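PDB 6XF9: packaging protein UL32, which forms a pentameric zinc-binding ring required for herpesviral packaging, and probably directs newly made capsids to nuclear replication compartments for genome cleavage and packaging. Local coordinates for residues K19-S24 and C278-T283; C52-L57 and I125-H130; C79-Y84 and E382-R387; A85-T90 and F131-C136; D370-L375 and T420-F425. One frame throughout, in Å; residues are numbered along the deposited sequence. Where two conformers were deposited one is given.

Interaction 1: residues K19-S24 and C278-T283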
# COMPACT_ATOMS: atom_id res chain seq x y z
N LYS D 19 6.78 48.24 24.90
CA LYS D 19 7.32 48.16 23.55
C LYS D 19 7.31 46.72 23.05
O LYS D 19 7.19 46.49 21.85
CB LYS D 19 8.73 48.76 23.50
CG LYS D 19 8.79 50.24 23.98
CD LYS D 19 7.82 51.13 23.18
CE LYS D 19 8.27 51.51 21.77
NZ LYS D 19 7.36 52.54 21.14
N LEU D 20 7.46 45.75 23.97
CA LEU D 20 7.33 44.34 23.61
C LEU D 20 5.87 43.97 23.30
O LEU D 20 5.60 43.26 22.32
CB LEU D 20 7.86 43.44 24.74
CG LEU D 20 7.69 41.94 24.56
CD1 LEU D 20 8.45 41.49 23.34
CD2 LEU D 20 8.17 41.19 25.77
N LEU D 21 4.92 44.40 24.14
CA LEU D 21 3.52 44.09 23.87
C LEU D 21 3.05 44.69 22.54
O LEU D 21 2.32 44.04 21.78
CB LEU D 21 2.62 44.58 25.00
CG LEU D 21 2.66 43.89 26.36
CD1 LEU D 21 1.83 44.69 27.37
CD2 LEU D 21 2.11 42.49 26.23
N ALA D 22 3.45 45.93 22.25
CA ALA D 22 3.03 46.54 20.99
C ALA D 22 3.56 45.76 19.81
O ALA D 22 2.84 45.54 18.82
CB ALA D 22 3.48 48.00 20.93
N ALA D 23 4.83 45.34 19.87
CA ALA D 23 5.42 44.52 18.81
C ALA D 23 4.91 43.07 18.80
O ALA D 23 5.39 42.28 17.98
CB ALA D 23 6.95 44.52 18.95
N SER D 24 3.99 42.71 19.69
CA SER D 24 3.49 41.34 19.81
C SER D 24 2.02 41.19 19.41
O SER D 24 1.42 40.14 19.66
CB SER D 24 3.71 40.85 21.24
OG SER D 24 5.10 40.77 21.50
N CYS D 278 -0.64 37.98 21.19
CA CYS D 278 -0.60 36.53 21.02
C CYS D 278 0.70 36.05 20.41
O CYS D 278 0.96 34.85 20.45
CB CYS D 278 -1.78 36.07 20.16
SG CYS D 278 -1.85 36.81 18.50
N LEU D 279 1.53 36.95 19.87
CA LEU D 279 2.84 36.55 19.36
C LEU D 279 3.83 36.30 20.48
O LEU D 279 5.01 36.11 20.20
CB LEU D 279 3.38 37.61 18.40
CG LEU D 279 2.54 37.78 17.13
CD1 LEU D 279 3.08 38.90 16.25
CD2 LEU D 279 2.48 36.48 16.35
N MET D 280 3.37 36.35 21.74
CA MET D 280 4.14 35.91 22.89
C MET D 280 3.67 34.58 23.47
O MET D 280 4.24 34.11 24.45
CB MET D 280 4.10 36.97 23.99
CG MET D 280 4.96 38.16 23.73
SD MET D 280 4.53 39.44 24.89
CE MET D 280 5.34 38.87 26.38
N HIS D 281 2.66 33.97 22.88
CA HIS D 281 1.99 32.74 23.23
C HIS D 281 2.45 31.64 22.28
O HIS D 281 2.84 31.92 21.15
CB HIS D 281 0.48 32.92 23.12
CG HIS D 281 -0.30 31.84 23.79
ND1 HIS D 281 -0.52 30.61 23.21
CD2 HIS D 281 -0.93 31.81 24.99
CE1 HIS D 281 -1.22 29.85 24.04
NE2 HIS D 281 -1.49 30.56 25.13
N PRO D 282 2.44 30.36 22.69
CA PRO D 282 2.93 29.30 21.79
C PRO D 282 2.18 29.16 20.46
O PRO D 282 2.78 28.71 19.48
CB PRO D 282 2.81 28.03 22.65
CG PRO D 282 2.14 28.47 23.97
CD PRO D 282 2.44 29.92 24.09
N THR D 283 0.88 29.47 20.40
CA THR D 283 0.13 29.23 19.17
C THR D 283 0.12 30.42 18.21
O THR D 283 -0.44 30.31 17.11
CB THR D 283 -1.30 28.84 19.53
OG1 THR D 283 -1.97 30.00 20.03
CG2 THR D 283 -1.31 27.79 20.62

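Interaction 2: residues C52-L57 and I125-H130. With ZN (zinc ion), chain O.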
# COMPACT_ATOMS: atom_id res chain seq x y z
N CYS D 52 19.95 32.34 17.60
CA CYS D 52 19.09 32.69 18.71
C CYS D 52 19.40 34.11 19.16
O CYS D 52 20.50 34.37 19.66
CB CYS D 52 19.29 31.72 19.86
SG CYS D 52 18.29 32.26 21.24
N ARG D 53 18.45 35.02 19.00
CA ARG D 53 18.74 36.42 19.29
C ARG D 53 19.10 36.64 20.75
O ARG D 53 19.98 37.46 21.06
CB ARG D 53 17.56 37.29 18.88
CG ARG D 53 17.46 37.45 17.37
CD ARG D 53 16.17 38.14 17.01
NE ARG D 53 16.27 39.59 17.05
CZ ARG D 53 16.78 40.32 16.07
NH1 ARG D 53 17.24 39.74 14.96
NH2 ARG D 53 16.80 41.64 16.19
N VAL D 54 18.48 35.89 21.67
CA VAL D 54 18.80 36.06 23.09
C VAL D 54 20.18 35.50 23.40
O VAL D 54 20.94 36.08 24.17
CB VAL D 54 17.72 35.42 23.98
CG1 VAL D 54 18.15 35.43 25.42
CG2 VAL D 54 16.44 36.19 23.85
N CYS D 55 20.52 34.35 22.82
CA CYS D 55 21.88 33.85 23.00
C CYS D 55 22.89 34.86 22.47
O CYS D 55 23.96 35.05 23.05
CB CYS D 55 22.06 32.51 22.29
SG CYS D 55 21.35 31.05 23.10
N GLN D 56 22.54 35.54 21.38
CA GLN D 56 23.48 36.48 20.76
C GLN D 56 23.61 37.74 21.61
O GLN D 56 24.71 38.31 21.71
CB GLN D 56 23.04 36.81 19.33
CG GLN D 56 23.22 35.63 18.37
CD GLN D 56 24.69 35.32 18.11
OE1 GLN D 56 25.57 36.06 18.56
NE2 GLN D 56 24.96 34.21 17.42
N LEU D 57 22.51 38.19 22.20
CA LEU D 57 22.58 39.30 23.14
C LEU D 57 23.53 38.99 24.28
O LEU D 57 24.39 39.81 24.63
CB LEU D 57 21.18 39.60 23.66
CG LEU D 57 21.03 40.83 24.54
CD1 LEU D 57 21.54 42.05 23.78
CD2 LEU D 57 19.56 40.98 24.90
N ILE D 125 8.71 35.95 20.19
CA ILE D 125 9.12 34.65 19.68
C ILE D 125 10.55 34.34 20.12
O ILE D 125 10.88 33.18 20.38
CB ILE D 125 8.96 34.59 18.15
CG1 ILE D 125 8.99 33.14 17.67
CG2 ILE D 125 10.04 35.42 17.44
CD1 ILE D 125 8.01 32.26 18.41
N ASP D 126 11.41 35.37 20.26
CA ASP D 126 12.80 35.11 20.64
C ASP D 126 12.90 34.66 22.09
O ASP D 126 13.71 33.77 22.41
CB ASP D 126 13.65 36.36 20.42
CG ASP D 126 13.63 36.83 18.99
OD1 ASP D 126 14.03 36.03 18.11
OD2 ASP D 126 13.25 38.00 18.74
N LEU D 127 12.10 35.28 22.98
CA LEU D 127 12.02 34.84 24.37
C LEU D 127 11.45 33.43 24.49
O LEU D 127 11.94 32.62 25.27
CB LEU D 127 11.17 35.82 25.17
CG LEU D 127 11.73 37.25 25.23
CD1 LEU D 127 10.71 38.19 25.85
CD2 LEU D 127 13.04 37.31 25.99
N GLN D 128 10.36 33.15 23.77
CA GLN D 128 9.76 31.82 23.76
C GLN D 128 10.74 30.75 23.28
O GLN D 128 10.84 29.67 23.87
CB GLN D 128 8.54 31.82 22.86
CG GLN D 128 7.36 32.56 23.39
CD GLN D 128 6.12 32.25 22.59
OE1 GLN D 128 5.48 31.23 22.81
NE2 GLN D 128 5.81 33.09 21.62
N LEU D 129 11.43 31.01 22.18
CA LEU D 129 12.37 30.03 21.63
C LEU D 129 13.52 29.78 22.60
O LEU D 129 13.95 28.63 22.78
CB LEU D 129 12.88 30.49 20.26
CG LEU D 129 11.96 30.31 19.05
CD1 LEU D 129 12.51 30.99 17.81
CD2 LEU D 129 11.80 28.82 18.76
N HIS D 130 14.06 30.85 23.20
CA HIS D 130 15.24 30.69 24.05
C HIS D 130 14.89 30.07 25.40
O HIS D 130 15.55 29.12 25.85
CB HIS D 130 15.94 32.03 24.24
CG HIS D 130 17.12 31.96 25.16
ND1 HIS D 130 18.35 31.51 24.75
CD2 HIS D 130 17.26 32.30 26.47
CE1 HIS D 130 19.20 31.55 25.77
NE2 HIS D 130 18.55 32.02 26.82
ZN ZN O . 19.10 30.93 22.93

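Interaction 3: residues C79-Y84 and E382-R387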
# COMPACT_ATOMS: atom_id res chain seq x y z
N CYS D 79 16.68 31.34 34.48
CA CYS D 79 16.62 30.06 33.79
C CYS D 79 15.95 28.99 34.65
O CYS D 79 15.05 28.29 34.18
CB CYS D 79 18.02 29.64 33.37
SG CYS D 79 18.69 30.74 32.10
N PHE D 80 16.33 28.87 35.92
CA PHE D 80 15.71 27.84 36.76
C PHE D 80 14.20 28.02 36.83
O PHE D 80 13.45 27.05 36.80
CB PHE D 80 16.32 27.87 38.16
CG PHE D 80 15.85 26.78 39.06
CD1 PHE D 80 16.43 25.52 39.01
CD2 PHE D 80 14.86 27.01 39.98
CE1 PHE D 80 16.00 24.51 39.85
CE2 PHE D 80 14.43 26.00 40.83
CZ PHE D 80 15.00 24.75 40.77
N PHE D 81 13.74 29.27 36.93
CA PHE D 81 12.31 29.53 37.02
C PHE D 81 11.60 29.13 35.74
O PHE D 81 10.54 28.51 35.78
CB PHE D 81 12.07 31.01 37.32
CG PHE D 81 12.01 31.33 38.79
CD1 PHE D 81 13.05 30.99 39.64
CD2 PHE D 81 10.93 32.03 39.31
CE1 PHE D 81 12.99 31.28 40.98
CE2 PHE D 81 10.87 32.33 40.66
CZ PHE D 81 11.92 31.95 41.49
N CYS D 82 12.19 29.47 34.60
CA CYS D 82 11.58 29.11 33.32
C CYS D 82 11.45 27.60 33.19
O CYS D 82 10.41 27.09 32.76
CB CYS D 82 12.42 29.67 32.19
SG CYS D 82 12.38 31.47 32.06
N LEU D 83 12.49 26.87 33.57
CA LEU D 83 12.49 25.42 33.54
C LEU D 83 11.31 24.84 34.31
O LEU D 83 10.81 23.76 33.98
CB LEU D 83 13.81 24.92 34.11
CG LEU D 83 14.12 23.44 34.05
CD1 LEU D 83 14.02 23.02 32.61
CD2 LEU D 83 15.52 23.18 34.60
N TYR D 84 10.85 25.54 35.35
CA TYR D 84 9.75 25.10 36.19
C TYR D 84 8.50 25.95 35.98
O TYR D 84 7.65 26.04 36.86
CB TYR D 84 10.18 25.08 37.66
CG TYR D 84 11.09 23.94 37.93
CD1 TYR D 84 12.43 24.04 37.69
CD2 TYR D 84 10.60 22.73 38.37
CE1 TYR D 84 13.28 22.95 37.92
CE2 TYR D 84 11.43 21.65 38.59
CZ TYR D 84 12.76 21.78 38.36
OH TYR D 84 13.59 20.71 38.57
N GLU D 382 4.53 25.68 41.59
CA GLU D 382 4.05 26.93 42.19
C GLU D 382 4.94 27.40 43.33
O GLU D 382 4.92 28.59 43.67
CB GLU D 382 2.61 26.79 42.68
CG GLU D 382 2.35 25.73 43.75
CD GLU D 382 2.34 24.32 43.22
OE1 GLU D 382 1.77 23.44 43.91
OE2 GLU D 382 2.87 24.08 42.10
N ASP D 383 5.66 26.47 43.96
CA ASP D 383 6.59 26.84 45.03
C ASP D 383 7.76 27.64 44.48
O ASP D 383 8.06 28.73 44.98
CB ASP D 383 7.07 25.59 45.74
CG ASP D 383 5.92 24.77 46.29
OD1 ASP D 383 4.97 25.36 46.84
OD2 ASP D 383 5.96 23.53 46.15
N VAL D 384 8.46 27.12 43.46
CA VAL D 384 9.56 27.87 42.85
C VAL D 384 9.08 29.23 42.40
O VAL D 384 9.72 30.26 42.64
CB VAL D 384 10.16 27.09 41.66
CG1 VAL D 384 11.19 27.94 40.98
CG2 VAL D 384 10.79 25.80 42.13
N LEU D 385 7.93 29.26 41.73
CA LEU D 385 7.55 30.49 41.06
C LEU D 385 7.11 31.56 42.06
O LEU D 385 7.35 32.75 41.83
CB LEU D 385 6.43 30.21 40.06
CG LEU D 385 6.80 29.41 38.82
CD1 LEU D 385 5.66 29.58 37.79
CD2 LEU D 385 8.16 29.81 38.24
N PHE D 386 6.45 31.16 43.15
CA PHE D 386 5.69 32.13 43.92
C PHE D 386 6.01 32.20 45.40
O PHE D 386 5.58 33.16 46.04
CB PHE D 386 4.18 31.90 43.74
CG PHE D 386 3.65 32.56 42.50
CD1 PHE D 386 3.57 33.94 42.42
CD2 PHE D 386 3.34 31.81 41.38
CE1 PHE D 386 3.13 34.56 41.27
CE2 PHE D 386 2.89 32.42 40.23
CZ PHE D 386 2.79 33.80 40.18
N ARG D 387 6.75 31.26 45.97
CA ARG D 387 7.13 31.36 47.36
C ARG D 387 8.44 32.12 47.52
O ARG D 387 9.38 31.95 46.72
CB ARG D 387 7.23 29.98 47.99
CG ARG D 387 5.86 29.38 48.08
CD ARG D 387 5.72 28.42 49.21
NE ARG D 387 4.32 28.04 49.34
CZ ARG D 387 3.42 28.77 49.98
NH1 ARG D 387 3.79 29.92 50.55
NH2 ARG D 387 2.16 28.36 50.07

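Interaction 4: residues A85-T90 and F131-C136. With ZN (zinc ion), chain O.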
# COMPACT_ATOMS: atom_id res chain seq x y z
N ALA D 85 8.39 26.56 34.82
CA ALA D 85 7.25 27.39 34.48
C ALA D 85 6.54 26.84 33.24
O ALA D 85 7.18 26.27 32.35
CB ALA D 85 7.67 28.84 34.22
N PRO D 86 5.21 26.98 33.16
CA PRO D 86 4.50 26.53 31.96
C PRO D 86 4.82 27.41 30.78
O PRO D 86 5.44 28.46 30.89
CB PRO D 86 3.03 26.65 32.35
CG PRO D 86 3.01 27.67 33.46
CD PRO D 86 4.30 27.48 34.20
N HIS D 87 4.49 26.89 29.62
CA HIS D 87 4.54 27.64 28.33
C HIS D 87 3.20 28.53 28.03
O HIS D 87 2.04 28.13 27.74
CB HIS D 87 4.39 26.67 27.21
CG HIS D 87 5.64 26.10 26.66
ND1 HIS D 87 6.13 24.87 27.07
CD2 HIS D 87 6.43 26.50 25.65
CE1 HIS D 87 7.21 24.59 26.38
NE2 HIS D 87 7.42 25.56 25.51
N CYS D 88 3.36 29.80 28.21
CA CYS D 88 2.16 30.62 28.04
C CYS D 88 2.56 32.07 27.86
O CYS D 88 3.75 32.40 27.75
CB CYS D 88 1.21 30.42 29.22
SG CYS D 88 2.00 30.60 30.80
N TRP D 89 1.56 32.96 27.80
CA TRP D 89 1.87 34.38 27.67
C TRP D 89 2.55 34.90 28.94
O TRP D 89 3.63 35.50 28.85
CB TRP D 89 0.60 35.19 27.38
CG TRP D 89 0.88 36.65 27.39
CD1 TRP D 89 1.38 37.40 26.38
CD2 TRP D 89 0.76 37.53 28.52
NE1 TRP D 89 1.55 38.70 26.79
CE2 TRP D 89 1.16 38.80 28.10
CE3 TRP D 89 0.32 37.36 29.83
CZ2 TRP D 89 1.16 39.89 28.95
CZ3 TRP D 89 0.30 38.45 30.67
CH2 TRP D 89 0.73 39.69 30.23
N THR D 90 1.99 34.59 30.10
CA THR D 90 2.51 35.12 31.35
C THR D 90 3.96 34.75 31.59
O THR D 90 4.74 35.56 32.08
CB THR D 90 1.67 34.64 32.55
OG1 THR D 90 0.31 35.08 32.39
CG2 THR D 90 2.23 35.20 33.85
N PHE D 131 13.84 30.56 26.05
CA PHE D 131 13.58 30.14 27.41
C PHE D 131 12.62 28.97 27.53
O PHE D 131 12.61 28.30 28.58
CB PHE D 131 13.02 31.31 28.22
CG PHE D 131 14.05 32.36 28.55
CD1 PHE D 131 15.04 32.10 29.46
CD2 PHE D 131 14.03 33.59 27.93
CE1 PHE D 131 15.99 33.04 29.76
CE2 PHE D 131 14.98 34.53 28.22
CZ PHE D 131 15.97 34.26 29.14
N PHE D 132 11.80 28.69 26.51
CA PHE D 132 10.74 27.69 26.69
C PHE D 132 10.70 26.59 25.63
O PHE D 132 10.67 25.41 25.97
CB PHE D 132 9.39 28.39 26.77
CG PHE D 132 9.27 29.27 27.95
CD1 PHE D 132 8.87 28.74 29.17
CD2 PHE D 132 9.58 30.61 27.88
CE1 PHE D 132 8.75 29.54 30.30
CE2 PHE D 132 9.46 31.42 29.00
CZ PHE D 132 9.05 30.88 30.21
N VAL D 133 10.71 26.95 24.35
CA VAL D 133 10.65 25.92 23.33
C VAL D 133 11.97 25.17 23.27
O VAL D 133 12.03 23.95 23.49
CB VAL D 133 10.28 26.51 21.96
CG1 VAL D 133 10.19 25.41 20.92
CG2 VAL D 133 9.01 27.31 22.04
N GLN D 134 13.07 25.89 23.01
CA GLN D 134 14.36 25.23 22.80
C GLN D 134 15.18 25.06 24.07
O GLN D 134 16.01 24.14 24.13
CB GLN D 134 15.19 26.00 21.77
CG GLN D 134 14.44 26.48 20.52
CD GLN D 134 14.06 25.36 19.55
OE1 GLN D 134 13.91 24.20 19.93
NE2 GLN D 134 13.87 25.73 18.28
N LYS D 135 14.93 25.90 25.09
CA LYS D 135 15.66 25.83 26.37
C LYS D 135 17.19 25.88 26.24
O LYS D 135 17.88 24.95 26.66
CB LYS D 135 15.25 24.57 27.15
CG LYS D 135 13.77 24.52 27.50
CD LYS D 135 13.44 23.27 28.30
CE LYS D 135 11.96 23.21 28.65
NZ LYS D 135 11.10 23.19 27.44
N CYS D 136 17.71 26.96 25.67
CA CYS D 136 19.15 27.05 25.38
C CYS D 136 20.00 26.90 26.62
O CYS D 136 21.18 26.56 26.50
CB CYS D 136 19.50 28.36 24.70
SG CYS D 136 18.58 28.72 23.21
ZN ZN O . 19.10 30.93 22.93

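Interaction 5: residues D370-L375 and T420-F425. With ZN (zinc ion), chain P.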
# COMPACT_ATOMS: atom_id res chain seq x y z
N ASP D 370 -6.39 18.75 26.11
CA ASP D 370 -5.30 19.31 25.31
C ASP D 370 -3.96 18.80 25.81
O ASP D 370 -3.72 18.78 27.02
CB ASP D 370 -5.33 20.83 25.33
CG ASP D 370 -4.37 21.43 24.32
OD1 ASP D 370 -3.16 21.47 24.62
OD2 ASP D 370 -4.79 21.81 23.20
N PRO D 371 -3.08 18.32 24.92
CA PRO D 371 -1.78 17.80 25.39
C PRO D 371 -0.80 18.89 25.81
O PRO D 371 0.14 18.58 26.55
CB PRO D 371 -1.27 17.00 24.18
CG PRO D 371 -1.85 17.69 23.01
CD PRO D 371 -3.17 18.28 23.45
N LEU D 372 -0.92 20.12 25.31
CA LEU D 372 -0.06 21.20 25.81
C LEU D 372 -0.49 21.65 27.20
O LEU D 372 0.36 22.09 28.00
CB LEU D 372 -0.06 22.40 24.86
CG LEU D 372 0.80 23.57 25.35
CD1 LEU D 372 2.20 23.05 25.58
CD2 LEU D 372 0.83 24.76 24.38
N CYS D 373 -1.79 21.61 27.51
CA CYS D 373 -2.24 21.89 28.86
C CYS D 373 -1.71 20.86 29.84
O CYS D 373 -1.42 21.17 31.00
CB CYS D 373 -3.76 21.97 28.91
SG CYS D 373 -4.45 23.29 27.84
N ALA D 374 -1.68 19.59 29.42
CA ALA D 374 -1.18 18.51 30.27
C ALA D 374 0.31 18.66 30.55
O ALA D 374 0.78 18.36 31.66
CB ALA D 374 -1.46 17.16 29.61
N LEU D 375 1.09 19.02 29.54
CA LEU D 375 2.52 19.23 29.74
C LEU D 375 2.75 20.38 30.72
O LEU D 375 3.51 20.25 31.68
CB LEU D 375 3.18 19.52 28.39
CG LEU D 375 4.70 19.55 28.29
CD1 LEU D 375 5.23 18.18 28.52
CD2 LEU D 375 5.11 20.03 26.92
N THR D 420 8.16 17.81 21.63
CA THR D 420 8.08 18.02 20.19
C THR D 420 6.74 17.58 19.63
O THR D 420 6.14 18.28 18.81
CB THR D 420 9.22 17.30 19.47
OG1 THR D 420 10.47 17.85 19.90
CG2 THR D 420 9.10 17.48 17.99
N LEU D 421 6.26 16.41 20.05
CA LEU D 421 4.97 15.94 19.57
C LEU D 421 3.85 16.88 19.99
O LEU D 421 2.90 17.11 19.22
CB LEU D 421 4.69 14.53 20.06
CG LEU D 421 5.57 13.50 19.38
CD1 LEU D 421 5.41 12.18 20.07
CD2 LEU D 421 5.17 13.39 17.92
N VAL D 422 3.94 17.48 21.16
CA VAL D 422 2.90 18.41 21.57
C VAL D 422 2.86 19.61 20.62
O VAL D 422 1.78 20.08 20.24
CB VAL D 422 3.12 18.83 23.03
CG1 VAL D 422 2.23 20.01 23.39
CG2 VAL D 422 2.86 17.64 23.94
N PHE D 423 4.03 20.11 20.21
CA PHE D 423 4.07 21.24 19.28
C PHE D 423 3.64 20.85 17.87
O PHE D 423 3.09 21.68 17.15
CB PHE D 423 5.46 21.86 19.26
CG PHE D 423 5.65 22.84 20.34
CD1 PHE D 423 5.05 24.07 20.27
CD2 PHE D 423 6.35 22.51 21.48
CE1 PHE D 423 5.17 24.98 21.28
CE2 PHE D 423 6.47 23.42 22.51
CZ PHE D 423 5.88 24.66 22.40
N LEU D 424 3.96 19.64 17.45
CA LEU D 424 3.46 19.15 16.18
C LEU D 424 1.93 19.12 16.18
O LEU D 424 1.28 19.65 15.26
CB LEU D 424 4.07 17.78 15.89
CG LEU D 424 5.38 17.85 15.08
CD1 LEU D 424 6.38 18.87 15.59
CD2 LEU D 424 6.05 16.49 15.03
N PHE D 425 1.32 18.58 17.25
CA PHE D 425 -0.14 18.49 17.34
C PHE D 425 -0.79 19.87 17.36
O PHE D 425 -1.71 20.15 16.58
CB PHE D 425 -0.52 17.68 18.57
CG PHE D 425 -2.00 17.60 18.81
CD1 PHE D 425 -2.77 16.63 18.18
CD2 PHE D 425 -2.63 18.46 19.69
CE1 PHE D 425 -4.13 16.54 18.41
CE2 PHE D 425 -3.98 18.38 19.93
CZ PHE D 425 -4.74 17.41 19.29
ZN ZN P . -4.58 24.92 29.46

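Interaction 1: residues K19-S24 and C278-T283
Just past the end of helix 14-22, the backbone at Ser-24 meets the 3-10 turn 278-280, with the CA atoms of Ser-24 and Leu-279 4.9 Å apart. One main-chain hydrogen bond ties them: Leu-279 N donates to Ser-24 O at 3.2 Å, fairly straight (159° at the hydrogen) and in the plane of the carbonyl. Leu-279 then lays its own CB 3.4 Å from Ser-24 O, shielding that bond with hydrocarbon, while its side chain goes on to Ile-42 of helix 37-45. The Ser-24 hydroxyl turns back to the helix: with OG beside the backbone N (chi1 -65°), it donates to Leu-20 O at 2.7 Å from above the carbonyl plane. Met-280 lies across it, its CG 3.4 Å from Ser-24 OG. A bend at chi3 (77°) carries the methyl Met-280 CE to Leu-20 CD2 at 3.7 Å, and Leu-21 CD2 meets the sulfur Met-280 SD at 4.1 Å, crossing at about a right angle. Trp-89 of helix 89-106 covers Leu-21 and Met-280. Serine suits this buried place because it is small and its hydroxyl is spent on its own helix end; flexible, unbranched methionine can then follow the polar turn and reach both leucines.

Interaction 2: residues C52-L57 and I125-H130
A zinc site of three cysteines and one histidine joins these two helices, with a CxxC pair on 52-57 and the histidine on 125-130; Cys-136 is the fourth ligand. The short helical segments cross almost perpendicularly, at 86°, and the metal sits where the start of one comes beside the other. Cys-52 SG and Cys-55 SG each bind ZN at 2.3 Å, and His-130 ND1 binds ZN at 2.0 Å. Cys-52 is also the N-cap of its helix: its SG, anti to the backbone N, accepts a nearly straight bond (170°) from Cys-55 N at 3.4 Å, so one thiolate serves both metal and helix end. The imidazole of His-130 has Cys-55 SG at its edge and the methyl CG1 of Val-54 over one face. This CH-pi contact, with Val-54 CG1 3.4 Å from His-130 CD2 and only 17° off the ring normal, packs one face of a ring already held by zinc at ND1 and Tyr-75 OH at NE2. Farther along, the carboxylate of Asp-126 lies against the aliphatic part of Arg-53, with OD1 3.2 Å from CD; the salt bridge from Arg-53 NE to Asp-126 OD2 is long, at 3.8 Å. Stronger partners hold the two ends: Met-123 N and Ser-45 OG for the acid, Arg-121 O for Arg-53 NH2. Asp-331 of a neighbouring subunit bonds Cys-52 N. Three thiolates and a neutral imidazole would leave the site with a net charge near -1, which the N-H to Cys-52 SG probably eases.

Interaction 3: residues C79-Y84 and E382-R387
Val-384 nests in the angle formed by the Phe-80 and Phe-81 rings in an antiparallel helix-helix contact, in which the short helix 382-386 packs on the C-terminal end of helix 71-83 at 143°. Its methyl CG1, anti to the backbone N, lies over one face of Phe-81 in a CH-pi contact, 3.9 Å from the ring centroid and 16° off the normal. The same Val-384 methyl meets Phe-80 CE2 at 3.8 Å. A beta-branched valine suits this slot: it is short, and CG1 meets both rings while CG2 adds a contact to Phe-80. Beside it, Leu-385 slides past Phe-81 in the opposite direction, bringing CD2 to 3.7 Å from Phe-81 CD2, while its CG rests against Tyr-84 O. One shell out, Tyr-84, just past the helix end, turns back and sets CD1 over the centre of the Phe-80 ring, 4.0 Å above its plane, and its hydroxyl is held by Thr-411 N. Phe-213 of helix 207-213 touches both Phe-81 and Val-384, closing the cluster. Ser-381 OG accepts from Val-384 N, a bond at the start of the short helix. The tightest approach is between ring and main chain: Phe-81 CZ comes to 3.0 Å from Val-384 O.

Interaction 4: residues A85-T90 and F131-C136
The extended run 85-88 passes the last turn of helix 124-133, where the backbone widens into a pi-type turn, and the CA atoms of His-87 and Phe-132 come within 6.4 Å. His-87 and Phe-132 slide past each other in opposite directions. The imidazole lies alongside the root of the phenylalanine, with His-87 NE2 3.7 Å from Phe-132 CB, and reaches toward the end of the helix, where His-87 NE2 is 3.3 Å from Phe-132 O. The two rings are inclined at 53°, neither stacked nor perpendicular. Val-133 CA meets the edge of the imidazole in its plane, and Val-133 CG2 is 4.2 Å from His-87 NE2. The Phe-132 ring points the other way along the run: its CE1 touches Pro-86 O at 3.5 Å and has Ala-85 CB at its edge, a small methyl that fits beside a broad ring. Phe-132 O is gripped by Lys-135, which leaves the helix with positive phi (54°); the backbone turn sends its extended chain back along the helix, so that NZ donates at 2.7 Å in the carbonyl plane. A positive charge at a helix C-terminus suits the helix dipole, and with Lys-135 NZ 4.8 Å from His-87 NE2 it would probably disfavour a protonated imidazole. Cys-136 SG binds ZN, completing the site of Cys-52, Cys-55 and His-130. Neighbouring helices cover the contact: Cys-82 of helix 71-83 touches Phe-132, Ile-159 of helix 145-164 Val-133, and Ala-303 of helix 297-304 Pro-86, while Phe-423 of helix 416-430 meets His-87 edge-to-face.

Interaction 5: residues D370-L375 and T420-F425
Val-422, Pro-371 and Phe-425 carry this antiparallel helix packing, in which the N-terminal turn of helix 371-379, which carries the zinc ligand Cys-373, lies against helix 416-430 at 147° with segment axes 9.7 Å apart. Val-422 loses the most surface. The methyl Val-422 CG1, anti to the backbone N, presses on the main chain of Leu-372, 3.5 Å from CA and close to CB as well, while CG2 turns to Pro-371 and comes 3.9 Å from its carbonyl O. A short branched residue suits the place, because its CG1 must fit against the main chain of Leu-372. Leu-375 CD2 touches Val-422 CG2 at the far end, more loosely. Pro-371 fills the first turn, where its lack of an N-H costs no helical bond, and its side chain crosses that of Phe-425 at about a right angle: CG is 3.5 Å from Phe-425 CD2, and CD touches CE2. Leu-445 of helix 435-451 and Pro-459 and Ser-463 of helix 459-465 enclose the same phenyl. Cys-373 points away from this apolar seam and gives SG to ZN at 2.3 Å, beside Cys-296, Cys-299 and His-366. Asp-370 caps the helix, and its OD2 is paired with Lys-426. Asp-370 OD1 takes a weak bond from Leu-372 N and, through the anti lone pair, a better one from Cys-373 N at 3.2 Å.

In the fold
All five contacts are buried, but at different distances from the chain centre: interaction 4 lies about 4 Å from it, centre to centre, the others 11 to 15 Å. Interactions 2 and 4 share helix 124-133, are reached by a neighbouring subunit and between them supply all four ligands of one zinc; interaction 5 holds one ligand of another. Interaction 2 is the most polar, whereas interactions 3 and 5 are apolar helix pairs and interaction 1 joins one main-chain bond to methionine-leucine packing. Interaction 4 is the hub, touching the other four: Trp-89 meets Met-280 of interaction 1, Ala-85 meets Leu-385 of interaction 3, and Val-133 meets Phe-423 of interaction 5. Gln-128 links 125-130 weakly to His-281 O.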